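Local coordinates for protein ethylbenzene dehydrogenase beta-subunit (Aromatoleum aromaticum, PDB 2IVF) that is a ferredoxin-like iron-sulfur subunit that holds three SF4 clusters and one fe3-s4 cluster and probably relays electrons within its three-chain assembly, at residues B[240-243]-B[244-247]; B[259-262]-B[263-266]; B[303-306]-B[307-310]; B[335-338]-B[339-343]; B[344-347]-B[348-352]. All coordinates share one frame; numbering follows the deposited sequence.

Contact 1: residues B[240-243]-B[244-247]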
loop_
_atom_site.group_PDB
_atom_site.type_symbol
_atom_site.label_atom_id
_atom_site.label_comp_id
_atom_site.label_asym_id
_atom_site.label_seq_id
_atom_site.Cartn_x
_atom_site.Cartn_y
_atom_site.Cartn_z
ATOM N N LEU B 240 -1.059 -17.237 -27.873
ATOM C CA LEU B 240 -0.607 -18.556 -27.478
ATOM C C LEU B 240 0.195 -19.275 -28.606
ATOM O O LEU B 240 1.087 -20.093 -28.311
ATOM C CB LEU B 240 -1.809 -19.395 -27.030
ATOM C CG LEU B 240 -1.553 -20.785 -26.472
ATOM C CD1 LEU B 240 -0.812 -20.731 -25.188
ATOM C CD2 LEU B 240 -2.850 -21.493 -26.275
ATOM N N ASP B 241 -0.107 -18.955 -29.864
ATOM C CA ASP B 241 0.555 -19.554 -31.028
ATOM C C ASP B 241 1.874 -18.901 -31.389
ATOM O O ASP B 241 2.605 -19.412 -32.234
ATOM C CB ASP B 241 -0.349 -19.468 -32.268
ATOM C CG ASP B 241 -0.664 -18.043 -32.646
ATOM O OD1 ASP B 241 0.168 -17.374 -33.286
ATOM O OD2 ASP B 241 -1.750 -17.567 -32.289
ATOM N N ASP B 242 2.171 -17.761 -30.773
ATOM C CA ASP B 242 3.395 -17.007 -31.070
ATOM C C ASP B 242 4.536 -17.699 -30.332
ATOM O O ASP B 242 4.681 -17.560 -29.130
ATOM C CB ASP B 242 3.237 -15.539 -30.635
ATOM C CG ASP B 242 4.533 -14.759 -30.650
ATOM O OD1 ASP B 242 5.539 -15.257 -31.183
ATOM O OD2 ASP B 242 4.548 -13.642 -30.074
ATOM N N THR B 243 5.364 -18.418 -31.079
ATOM C CA THR B 243 6.345 -19.301 -30.464
ATOM C C THR B 243 7.500 -18.494 -29.845
ATOM O O THR B 243 8.267 -19.016 -29.070
ATOM C CB THR B 243 6.890 -20.323 -31.471
ATOM O OG1 THR B 243 7.507 -19.616 -32.537
ATOM C CG2 THR B 243 5.751 -21.179 -32.041
ATOM N N THR B 244 7.619 -17.224 -30.203
ATOM C CA THR B 244 8.625 -16.382 -29.601
ATOM C C THR B 244 8.192 -15.729 -28.312
ATOM O O THR B 244 8.984 -15.077 -27.665
ATOM C CB THR B 244 9.095 -15.321 -30.618
ATOM O OG1 THR B 244 8.058 -14.359 -30.865
ATOM C CG2 THR B 244 9.434 -16.035 -31.926
ATOM N N SER B 245 6.943 -15.909 -27.892
ATOM C CA SER B 245 6.420 -15.152 -26.764
ATOM C C SER B 245 6.711 -15.864 -25.462
ATOM O O SER B 245 6.775 -17.103 -25.442
ATOM C CB SER B 245 4.901 -14.966 -26.902
ATOM O OG SER B 245 4.162 -16.191 -26.888
ATOM N N HIS B 246 6.842 -15.103 -24.382
ATOM C CA HIS B 246 6.807 -15.673 -23.047
ATOM C C HIS B 246 5.627 -16.578 -22.804
ATOM O O HIS B 246 5.779 -17.664 -22.237
ATOM C CB HIS B 246 6.828 -14.589 -21.961
ATOM C CG HIS B 246 8.157 -13.938 -21.829
ATOM N ND1 HIS B 246 9.024 -13.864 -22.891
ATOM C CD2 HIS B 246 8.773 -13.328 -20.786
ATOM C CE1 HIS B 246 10.142 -13.277 -22.500
ATOM N NE2 HIS B 246 10.017 -12.944 -21.232
ATOM N N VAL B 247 4.437 -16.158 -23.216
ATOM C CA VAL B 247 3.270 -16.969 -22.888
ATOM C C VAL B 247 3.362 -18.340 -23.578
ATOM O O VAL B 247 3.096 -19.352 -22.975
ATOM C CB VAL B 247 1.915 -16.236 -23.145
ATOM C CG1 VAL B 247 1.779 -15.038 -22.209
ATOM C CG2 VAL B 247 1.761 -15.808 -24.589
#

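Contact 2: residues B[259-262]-B[263-266]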
loop_
_atom_site.group_PDB
_atom_site.type_symbol
_atom_site.label_atom_id
_atom_site.label_comp_id
_atom_site.label_asym_id
_atom_site.label_seq_id
_atom_site.Cartn_x
_atom_site.Cartn_y
_atom_site.Cartn_z
ATOM N N PRO B 259 -3.753 -23.831 -16.019
ATOM C CA PRO B 259 -5.056 -23.240 -15.971
ATOM C C PRO B 259 -5.707 -23.321 -14.627
ATOM O O PRO B 259 -5.509 -24.286 -13.865
ATOM C CB PRO B 259 -5.869 -24.084 -16.970
ATOM C CG PRO B 259 -5.238 -25.375 -16.971
ATOM C CD PRO B 259 -3.751 -25.081 -16.790
ATOM N N LEU B 260 -6.502 -22.310 -14.327
ATOM C CA LEU B 260 -7.259 -22.325 -13.092
ATOM C C LEU B 260 -8.569 -23.125 -13.282
ATOM O O LEU B 260 -9.402 -22.827 -14.154
ATOM C CB LEU B 260 -7.485 -20.886 -12.573
ATOM C CG LEU B 260 -8.423 -20.695 -11.360
ATOM C CD1 LEU B 260 -7.802 -21.255 -10.098
ATOM C CD2 LEU B 260 -8.791 -19.181 -11.176
ATOM N N HIS B 261 -8.739 -24.177 -12.496
ATOM C CA HIS B 261 -9.977 -24.935 -12.498
ATOM C C HIS B 261 -10.375 -25.412 -13.914
ATOM O O HIS B 261 -11.511 -25.241 -14.338
ATOM C CB HIS B 261 -11.117 -24.116 -11.876
ATOM C CG HIS B 261 -11.074 -24.017 -10.370
ATOM N ND1 HIS B 261 -11.043 -25.124 -9.544
ATOM C CD2 HIS B 261 -11.131 -22.945 -9.558
ATOM C CE1 HIS B 261 -11.075 -24.723 -8.282
ATOM N NE2 HIS B 261 -11.111 -23.404 -8.268
ATOM N N ALA B 262 -9.443 -26.033 -14.628
ATOM C CA ALA B 262 -9.718 -26.599 -15.952
ATOM C C ALA B 262 -10.866 -27.617 -15.900
ATOM O O ALA B 262 -11.503 -27.895 -16.941
ATOM C CB ALA B 262 -8.473 -27.245 -16.505
ATOM N N GLU B 263 -11.099 -28.211 -14.715
ATOM C CA GLU B 263 -12.192 -29.181 -14.553
ATOM C C GLU B 263 -13.569 -28.562 -14.721
ATOM O O GLU B 263 -14.538 -29.284 -14.882
ATOM C CB GLU B 263 -12.136 -29.964 -13.236
ATOM C CG GLU B 263 -12.510 -29.200 -11.998
ATOM C CD GLU B 263 -11.415 -28.278 -11.491
ATOM O OE1 GLU B 263 -10.349 -28.123 -12.138
ATOM O OE2 GLU B 263 -11.615 -27.715 -10.400
ATOM N N TYR B 264 -13.646 -27.239 -14.697
ATOM C CA TYR B 264 -14.880 -26.539 -15.025
ATOM C C TYR B 264 -15.276 -26.602 -16.497
ATOM O O TYR B 264 -16.401 -26.178 -16.863
ATOM C CB TYR B 264 -14.818 -25.087 -14.567
ATOM C CG TYR B 264 -14.676 -24.837 -13.080
ATOM C CD1 TYR B 264 -14.802 -25.847 -12.131
ATOM C CD2 TYR B 264 -14.460 -23.567 -12.623
ATOM C CE1 TYR B 264 -14.677 -25.569 -10.769
ATOM C CE2 TYR B 264 -14.333 -23.290 -11.289
ATOM C CZ TYR B 264 -14.453 -24.290 -10.360
ATOM O OH TYR B 264 -14.303 -23.965 -9.017
ATOM N N GLY B 265 -14.398 -27.147 -17.343
ATOM C CA GLY B 265 -14.777 -27.536 -18.707
ATOM C C GLY B 265 -14.756 -26.458 -19.772
ATOM O O GLY B 265 -15.160 -26.713 -20.917
ATOM N N THR B 266 -14.249 -25.281 -19.434
ATOM C CA THR B 266 -14.323 -24.148 -20.336
ATOM C C THR B 266 -13.051 -23.876 -21.136
ATOM O O THR B 266 -13.095 -23.081 -22.060
ATOM C CB THR B 266 -14.687 -22.858 -19.587
ATOM O OG1 THR B 266 -13.601 -22.431 -18.752
ATOM C CG2 THR B 266 -15.949 -23.067 -18.728
HETATM O O HOH W 1 -12.746 -24.479 -17.165
#

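Contact 3: residues B[303-306]-B[307-310]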
loop_
_atom_site.group_PDB
_atom_site.type_symbol
_atom_site.label_atom_id
_atom_site.label_comp_id
_atom_site.label_asym_id
_atom_site.label_seq_id
_atom_site.Cartn_x
_atom_site.Cartn_y
_atom_site.Cartn_z
ATOM N N GLY B 303 -4.596 -28.302 -11.084
ATOM C CA GLY B 303 -4.606 -29.626 -11.647
ATOM C C GLY B 303 -3.450 -30.520 -11.257
ATOM O O GLY B 303 -2.559 -30.110 -10.504
ATOM N N PRO B 304 -3.420 -31.729 -11.828
ATOM C CA PRO B 304 -2.472 -32.782 -11.485
ATOM C C PRO B 304 -1.041 -32.512 -11.930
ATOM O O PRO B 304 -0.156 -33.231 -11.520
ATOM C CB PRO B 304 -2.982 -33.990 -12.283
ATOM C CG PRO B 304 -3.652 -33.375 -13.478
ATOM C CD PRO B 304 -4.333 -32.161 -12.913
ATOM N N GLU B 305 -0.808 -31.495 -12.748
ATOM C CA GLU B 305 0.550 -31.205 -13.201
ATOM C C GLU B 305 1.349 -30.385 -12.208
ATOM O O GLU B 305 2.510 -30.151 -12.422
ATOM C CB GLU B 305 0.514 -30.540 -14.568
ATOM C CG GLU B 305 -0.040 -31.546 -15.612
ATOM C CD GLU B 305 -0.109 -31.032 -16.996
ATOM O OE1 GLU B 305 0.422 -29.925 -17.253
ATOM O OE2 GLU B 305 -0.708 -31.750 -17.860
ATOM N N VAL B 306 0.731 -29.944 -11.121
ATOM C CA VAL B 306 1.424 -29.084 -10.167
ATOM C C VAL B 306 2.765 -29.658 -9.648
ATOM O O VAL B 306 3.792 -28.975 -9.603
ATOM C CB VAL B 306 0.516 -28.737 -8.980
ATOM C CG1 VAL B 306 1.344 -28.032 -7.821
ATOM C CG2 VAL B 306 -0.634 -27.841 -9.453
ATOM N N LYS B 307 2.753 -30.916 -9.241
ATOM C CA LYS B 307 3.964 -31.550 -8.709
ATOM C C LYS B 307 5.138 -31.456 -9.691
ATOM O O LYS B 307 6.273 -31.143 -9.291
ATOM C CB LYS B 307 3.690 -33.032 -8.405
ATOM C CG LYS B 307 4.834 -33.765 -7.723
ATOM C CD LYS B 307 4.339 -35.113 -7.201
ATOM C CE LYS B 307 5.287 -35.764 -6.235
ATOM N NZ LYS B 307 4.890 -37.259 -6.066
ATOM N N ARG B 308 4.882 -31.789 -10.959
ATOM C CA ARG B 308 5.882 -31.691 -12.020
ATOM C C ARG B 308 6.384 -30.254 -12.133
ATOM O O ARG B 308 7.589 -29.978 -12.130
ATOM C CB ARG B 308 5.292 -32.172 -13.388
ATOM C CG ARG B 308 6.288 -31.972 -14.603
ATOM C CD ARG B 308 5.727 -32.329 -15.989
ATOM N NE ARG B 308 4.570 -31.514 -16.244
ATOM C CZ ARG B 308 4.588 -30.257 -16.691
ATOM N NH1 ARG B 308 5.730 -29.648 -17.040
ATOM N NH2 ARG B 308 3.428 -29.615 -16.798
ATOM N N VAL B 309 5.445 -29.331 -12.168
ATOM C CA VAL B 309 5.816 -27.951 -12.326
ATOM C C VAL B 309 6.714 -27.471 -11.188
ATOM O O VAL B 309 7.726 -26.826 -11.430
ATOM C CB VAL B 309 4.603 -27.092 -12.464
ATOM C CG1 VAL B 309 5.011 -25.593 -12.420
ATOM C CG2 VAL B 309 3.888 -27.532 -13.789
ATOM N N LEU B 310 6.365 -27.803 -9.957
ATOM C CA LEU B 310 7.163 -27.365 -8.830
ATOM C C LEU B 310 8.556 -27.952 -8.947
ATOM O O LEU B 310 9.572 -27.282 -8.658
ATOM C CB LEU B 310 6.475 -27.739 -7.496
ATOM C CG LEU B 310 5.143 -27.021 -7.223
ATOM C CD1 LEU B 310 4.507 -27.568 -5.926
ATOM C CD2 LEU B 310 5.294 -25.489 -7.155
HETATM O O HOH W 2 2.653 -33.676 -11.893
HETATM O O HOH W 3 0.464 -32.635 -8.809
#

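Contact 4: residues B[335-338]-B[339-343]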
loop_
_atom_site.group_PDB
_atom_site.type_symbol
_atom_site.label_atom_id
_atom_site.label_comp_id
_atom_site.label_asym_id
_atom_site.label_seq_id
_atom_site.Cartn_x
_atom_site.Cartn_y
_atom_site.Cartn_z
ATOM N N LYS B 335 14.505 -9.886 -17.595
ATOM C CA LYS B 335 15.320 -8.744 -17.239
ATOM C C LYS B 335 14.894 -7.459 -17.957
ATOM O O LYS B 335 14.980 -6.361 -17.371
ATOM C CB LYS B 335 16.794 -9.086 -17.388
ATOM C CG LYS B 335 17.246 -9.323 -18.695
ATOM C CD LYS B 335 18.726 -9.744 -18.688
ATOM C CE LYS B 335 19.215 -9.656 -20.118
ATOM N NZ LYS B 335 20.661 -9.927 -20.416
ATOM N N LYS B 336 14.363 -7.626 -19.168
ATOM C CA LYS B 336 13.754 -6.551 -19.951
ATOM C C LYS B 336 12.246 -6.700 -19.887
ATOM O O LYS B 336 11.683 -7.630 -20.435
ATOM C CB LYS B 336 14.200 -6.640 -21.398
ATOM C CG LYS B 336 13.616 -5.512 -22.305
ATOM C CD LYS B 336 14.142 -5.647 -23.726
ATOM C CE LYS B 336 13.680 -4.535 -24.643
ATOM N NZ LYS B 336 14.014 -4.901 -26.089
ATOM N N TRP B 337 11.608 -5.783 -19.214
ATOM C CA TRP B 337 10.217 -5.862 -18.872
ATOM C C TRP B 337 9.369 -5.998 -20.111
ATOM O O TRP B 337 8.458 -6.823 -20.139
ATOM C CB TRP B 337 9.845 -4.598 -18.069
ATOM C CG TRP B 337 8.410 -4.362 -17.833
ATOM C CD1 TRP B 337 7.605 -4.974 -16.958
ATOM C CD2 TRP B 337 7.654 -3.343 -18.438
ATOM N NE1 TRP B 337 6.345 -4.434 -17.008
ATOM C CE2 TRP B 337 6.347 -3.442 -17.941
ATOM C CE3 TRP B 337 7.918 -2.433 -19.453
ATOM C CZ2 TRP B 337 5.331 -2.618 -18.390
ATOM C CZ3 TRP B 337 6.926 -1.614 -19.867
ATOM C CH2 TRP B 337 5.660 -1.691 -19.328
ATOM N N SER B 338 9.656 -5.204 -21.139
ATOM C CA SER B 338 8.739 -5.151 -22.281
ATOM C C SER B 338 8.681 -6.503 -22.989
ATOM O O SER B 338 7.749 -6.763 -23.762
ATOM C CB SER B 338 9.118 -4.059 -23.269
ATOM O OG SER B 338 10.422 -4.311 -23.763
ATOM N N ASP B 339 9.670 -7.366 -22.751
ATOM C CA ASP B 339 9.670 -8.694 -23.404
ATOM C C ASP B 339 8.537 -9.587 -22.881
ATOM O O ASP B 339 8.290 -10.626 -23.461
ATOM C CB ASP B 339 10.996 -9.443 -23.141
ATOM C CG ASP B 339 12.139 -8.976 -24.032
ATOM O OD1 ASP B 339 11.957 -8.217 -24.978
ATOM O OD2 ASP B 339 13.259 -9.368 -23.725
ATOM N N ARG B 340 7.891 -9.202 -21.786
ATOM C CA ARG B 340 6.803 -10.012 -21.212
ATOM C C ARG B 340 5.517 -9.926 -22.019
ATOM O O ARG B 340 4.614 -10.711 -21.797
ATOM C CB ARG B 340 6.523 -9.565 -19.779
ATOM C CG ARG B 340 7.745 -9.784 -18.886
ATOM C CD ARG B 340 7.487 -9.745 -17.434
ATOM N NE ARG B 340 6.658 -10.828 -16.954
ATOM C CZ ARG B 340 7.066 -11.928 -16.313
ATOM N NH1 ARG B 340 8.345 -12.187 -16.099
ATOM N NH2 ARG B 340 6.173 -12.796 -15.920
ATOM N N PHE B 341 5.435 -8.996 -22.974
ATOM C CA PHE B 341 4.123 -8.623 -23.529
ATOM C C PHE B 341 3.830 -9.052 -24.917
ATOM O O PHE B 341 2.910 -8.565 -25.502
ATOM C CB PHE B 341 3.905 -7.138 -23.369
ATOM C CG PHE B 341 4.018 -6.707 -21.933
ATOM C CD1 PHE B 341 3.002 -6.975 -21.048
ATOM C CD2 PHE B 341 5.175 -6.149 -21.458
ATOM C CE1 PHE B 341 3.100 -6.647 -19.722
ATOM C CE2 PHE B 341 5.283 -5.789 -20.104
ATOM C CZ PHE B 341 4.258 -6.052 -19.239
ATOM N N GLY B 342 4.628 -9.940 -25.468
ATOM C CA GLY B 342 4.222 -10.630 -26.677
ATOM C C GLY B 342 4.058 -9.728 -27.882
ATOM O O GLY B 342 3.197 -9.997 -28.739
ATOM N N GLY B 343 4.860 -8.666 -27.931
ATOM C CA GLY B 343 4.797 -7.651 -28.975
ATOM C C GLY B 343 3.818 -6.515 -28.756
ATOM O O GLY B 343 3.818 -5.545 -29.518
HETATM O O HOH W 4 14.013 -10.278 -21.003
HETATM O O HOH W 5 13.973 -7.426 -26.605
HETATM O O HOH W 6 7.146 -7.920 -26.175
HETATM O O HOH W 7 10.580 -6.241 -25.708
#

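Contact 5: residues B[344-347]-B[348-352]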
loop_
_atom_site.group_PDB
_atom_site.type_symbol
_atom_site.label_atom_id
_atom_site.label_comp_id
_atom_site.label_asym_id
_atom_site.label_seq_id
_atom_site.Cartn_x
_atom_site.Cartn_y
_atom_site.Cartn_z
ATOM N N PHE B 344 3.003 -6.614 -27.729
ATOM C CA PHE B 344 2.129 -5.494 -27.288
ATOM C C PHE B 344 2.918 -4.477 -26.522
ATOM O O PHE B 344 2.814 -4.359 -25.307
ATOM C CB PHE B 344 0.958 -6.037 -26.494
ATOM C CG PHE B 344 0.012 -6.820 -27.374
ATOM C CD1 PHE B 344 -1.053 -6.181 -28.032
ATOM C CD2 PHE B 344 0.223 -8.165 -27.580
ATOM C CE1 PHE B 344 -1.902 -6.900 -28.843
ATOM C CE2 PHE B 344 -0.619 -8.913 -28.405
ATOM C CZ PHE B 344 -1.692 -8.291 -29.034
ATOM N N THR B 345 3.772 -3.780 -27.239
ATOM C CA THR B 345 4.783 -2.921 -26.604
ATOM C C THR B 345 4.608 -1.432 -26.952
ATOM O O THR B 345 5.496 -0.633 -26.669
ATOM C CB THR B 345 6.227 -3.315 -27.015
ATOM O OG1 THR B 345 6.357 -3.282 -28.436
ATOM C CG2 THR B 345 6.621 -4.708 -26.427
ATOM N N ASN B 346 3.483 -1.061 -27.554
ATOM C CA ASN B 346 3.215 0.334 -27.798
ATOM C C ASN B 346 3.050 1.006 -26.456
ATOM O O ASN B 346 2.478 0.439 -25.563
ATOM C CB ASN B 346 1.918 0.527 -28.583
ATOM C CG ASN B 346 1.777 1.941 -29.142
ATOM O OD1 ASN B 346 2.707 2.737 -29.059
ATOM N ND2 ASN B 346 0.613 2.252 -29.742
ATOM N N ASP B 347 3.529 2.234 -26.337
ATOM C CA ASP B 347 3.295 3.001 -25.101
ATOM C C ASP B 347 1.798 3.273 -25.020
ATOM O O ASP B 347 1.134 3.341 -26.055
ATOM C CB ASP B 347 4.007 4.335 -25.175
ATOM C CG ASP B 347 5.498 4.191 -25.271
ATOM O OD1 ASP B 347 6.083 3.607 -24.344
ATOM O OD2 ASP B 347 6.048 4.651 -26.292
ATOM N N PRO B 348 1.271 3.457 -23.811
ATOM C CA PRO B 348 -0.160 3.664 -23.610
ATOM C C PRO B 348 -0.565 5.129 -23.854
ATOM O O PRO B 348 -1.143 5.801 -22.976
ATOM C CB PRO B 348 -0.331 3.259 -22.155
ATOM C CG PRO B 348 0.940 3.767 -21.503
ATOM C CD PRO B 348 1.996 3.375 -22.521
ATOM N N LEU B 349 -0.282 5.581 -25.066
ATOM C CA LEU B 349 -0.358 6.965 -25.471
ATOM C C LEU B 349 -1.086 7.132 -26.813
ATOM O O LEU B 349 -1.127 8.227 -27.371
ATOM C CB LEU B 349 1.061 7.530 -25.547
ATOM C CG LEU B 349 1.882 7.561 -24.257
ATOM C CD1 LEU B 349 3.318 8.082 -24.627
ATOM C CD2 LEU B 349 1.196 8.455 -23.176
ATOM N N THR B 350 -1.642 6.040 -27.332
ATOM C CA THR B 350 -2.488 6.077 -28.515
ATOM C C THR B 350 -3.939 5.863 -28.107
ATOM O O THR B 350 -4.275 4.848 -27.479
ATOM C CB THR B 350 -2.056 5.017 -29.541
ATOM O OG1 THR B 350 -0.696 5.257 -29.911
ATOM C CG2 THR B 350 -2.912 5.076 -30.784
ATOM N N GLN B 351 -4.782 6.840 -28.449
ATOM C CA GLN B 351 -6.188 6.802 -28.159
ATOM C C GLN B 351 -6.932 6.007 -29.218
ATOM O O GLN B 351 -6.435 5.798 -30.317
ATOM C CB GLN B 351 -6.764 8.216 -28.161
ATOM C CG GLN B 351 -6.191 9.086 -27.092
ATOM C CD GLN B 351 -6.775 10.456 -27.122
ATOM O OE1 GLN B 351 -8.017 10.632 -27.191
ATOM N NE2 GLN B 351 -5.890 11.465 -27.082
ATOM N N SER B 352 -8.145 5.605 -28.877
ATOM C CA SER B 352 -9.086 4.985 -29.816
ATOM C C SER B 352 -9.575 6.006 -30.808
ATOM O O SER B 352 -9.652 7.194 -30.456
ATOM C CB SER B 352 -10.286 4.463 -29.052
ATOM O OG SER B 352 -9.906 3.421 -28.184
ATOM O OXT SER B 352 -9.878 5.669 -31.973
HETATM O O HOH W 8 1.502 5.072 -28.176
#

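Contact 1: residues B[240-243]-B[244-247]
Two oxygens of Asp242 each accept two hydrogen bonds from the pair of residues that follows Thr243. The carboxylate atom Asp242 OD1 takes the hydroxyl Thr244 OG1 at 2.7 Å on its syn lone pair, while the amide Thr244 N meets the same OD1 at 3.0 Å from well above the carboxylate plane, on a bent path (141°). With CG anti to its own nitrogen (chi1 169°), the carboxylate reaches forward over the turn; aspartate is short enough to bond the amide two residues on while also taking the hydroxyl. The backbone oxygen Asp242 O is gripped likewise: Ser245 OG donates to it at 2.7 Å in the carbonyl plane, and Ser245 N at 3.1 Å from above that plane. Serine suits this place because its hydroxyl, besides donating to Asp242 O, accepts from His248 N as the helix cap. Beyond these bonds, Asp242 OD2 lies 3.5 Å from Ser245 CB, a plain van der Waals touch. Farther out, Leu240 and Val247 both lean on Val20 of strand 19-24. A type I beta turn from Asp242 to Ser245, reinforced by an Asx turn and delivering a serine N-cap for helix 246-253, is how the chain passes here from strand 235-239 into the helix.

Contact 2: residues B[259-262]-B[263-266]
Glu263 reaches back to the His261 imidazole, whose ND1 donates a hydrogen bond to OE2 at 2.8 Å. The glutamate gets there because CG sits between its own nitrogen and carbonyl carbon (chi1 73°) and a bend at chi2 (-78°) brings the carboxylate back alongside the start of the turn. OE2 lies close to the plane of the imidazole and is met on its syn side but tilted out of the carboxylate plane; ring and carboxylate planes are steeply inclined to one another. The other ring nitrogen, His261 NE2, bonds Glu69, so the imidazole is held between two acids, which would probably favour its protonated form.

Tyr264 comes next and stacks on the same ring. The two planes are nearly parallel (12°) with centroids 4.3 Å apart, an offset stack in which Tyr264 OH lies over the centre of the imidazole. His261 CB adds a CH-pi contact, 3.5 Å from the centroid of the Tyr264 ring. The backbone agrees with this pairing, since Tyr264 N donates to His261 O at 2.9 Å. Gly265 N then bonds Ala262 O at 3.0 Å, and glycine suits this place because its phi is positive. At Thr266 a water accepts from N and donates to His261 O, while meeting Thr266 OG1 at 2.7 Å.

Successive bonds from residue i+3 to residue i mark a 3-10 turn. It lies in the connection between strands 258-259 and 270-273, where the Tyr264 side chain is about 8 Å from an SF4 cluster.

Contact 3: residues B[303-306]-B[307-310]
Val306 and Glu305 carry this contact, the first with Leu310 and the second with Arg308. Val306 and Leu310 stand one helical turn apart, their side chains side by side and pointing the same way, with Val306 CG1 3.7 Å from Leu310 CD1. An apolar residue fits the place of Val306, which also rests on Leu295 and Leu298 of helix 295-302 and on Leu258. In the backbone, Leu310 N donates to Val306 O at 2.8 Å, and one residue earlier Val309 N donates to Glu305 O at 3.1 Å. These are the opening i to i+4 bonds of helix 306-321, entered through a type I beta turn from Gly303 to Val306. Gly303 leaves the preceding helix with positive phi, a conformation that glycine adopts easily. Pro304 O is taken up by two waters, which in turn accept from Lys307 N and Arg308 N and so serve amides of the first helical turn. Glu305, an exposed residue, lies side by side with Arg308, and its OE1 forms a salt bridge with Arg308 NH2 at 3.1 Å, the hydrogen bond weak because the N-H is poorly aimed (134°). The arginine chain, extended at first, bends at chi3 (59°) and brings NH2 back to the acid. That same nitrogen also donates to Lys255 O.

Contact 4: residues B[335-338]-B[339-343]
Phe341 drives its edge into the face of Trp337, and this is the tight half of the contact. Phe341 CE2 comes within 3.4 Å of Trp337 CE2, and the ring planes stand 69° apart in a T-shaped (edge-to-face) pair. The indole reaches this place with CG anti to its own nitrogen (chi1 169°). Both residues are buried, their broad apolar rings packed on each other, and Trp337 also touches Ala110 of the alpha-subunit. The backbone here is a 3-10 turn: Arg340 N donates to Trp337 O at 2.9 Å, and Asp339 N to Lys336 O at 3.1 Å. Arg340 is buried too, its NE bonded to Arg235 O.

The opposite character belongs to Lys336 and Asp339, which are exposed and cross at about a right angle. Lys336 NZ stays 4.1 Å from Asp339 OD1, and a water spans them, accepting from NZ at 2.6 Å and donating to OD1 at 2.7 Å. Other waters link Lys336 N to Asp339 OD2, Ser338 OG to Asp339 OD1, and Ser338 O to Gly343 N. The geometry is thus probably fixed mainly by rings and backbone, while the water-bridged opposite charges contribute a milder, more adaptable attraction.

Contact 5: residues B[344-347]-B[348-352]
Asn346 turns its CG anti to the backbone nitrogen (chi1 -166°), and Thr350 sets OG1 beside its own nitrogen (chi1 -59°); these two choices bring amide and hydroxyl together across the bend. Between them the chain bends sharply in an inverse gamma turn centred on Pro348, whose ring suits the restricted backbone angles of that position. The closing bond of the turn, from Leu349 N to Asp347 O, is 2.8 Å long but weak, since the N-H is bent away from the acceptor (144°). The side chains of Asn346 and Thr350 cross at about a right angle, with ND2 3.3 Å from OG1. The stronger partner of Asn346 ND2 is Lys220 O, which ties the turn to the loop after helix 215-218. Packing is thin: Leu349 CD1 lies 3.8 Å from Asp347 CB, while Pro348, the buried member, leans on Ile222 and Arg217.

From the turn onward the tail runs along the alpha-subunit: Pro348 O, Thr350 O and Gln351 OE1 are hydrogen-bonded to Tyr97 OH, Trp72 NE1 and Trp74 N of that subunit, so the C-terminal tail, without regular structure, forms part of the subunit interface. One water occupies the inside of the bend, donating to Asn346 OD1 and to Asp347 O, each at 2.8 Å, and lying 2.8 Å from Thr350 OG1.

Overall arrangement
None of the five is wholly core. Contacts 1, 3 and 4 are partly buried, whereas contacts 2 and 5 lie at the surface. Contacts 1 and 3 both start helices, one with a serine cap and doubly bonded aspartate oxygens, the other with waters, a salt bridge and apolar packing. Contacts 2 and 4 share 3-10 turns and paired rings, offset in one and T-shaped in the other; contact 5 has thin packing, one weak backbone bond and a bridging water. Contact 4 touches contact 1, through His246, and contact 5, through Ser338 and Thr345. Contacts 4 and 5 also meet the alpha-subunit, while contacts 1, 2 and 3 touch no other chain; contacts 2 and 3 both pack on helix 295-302.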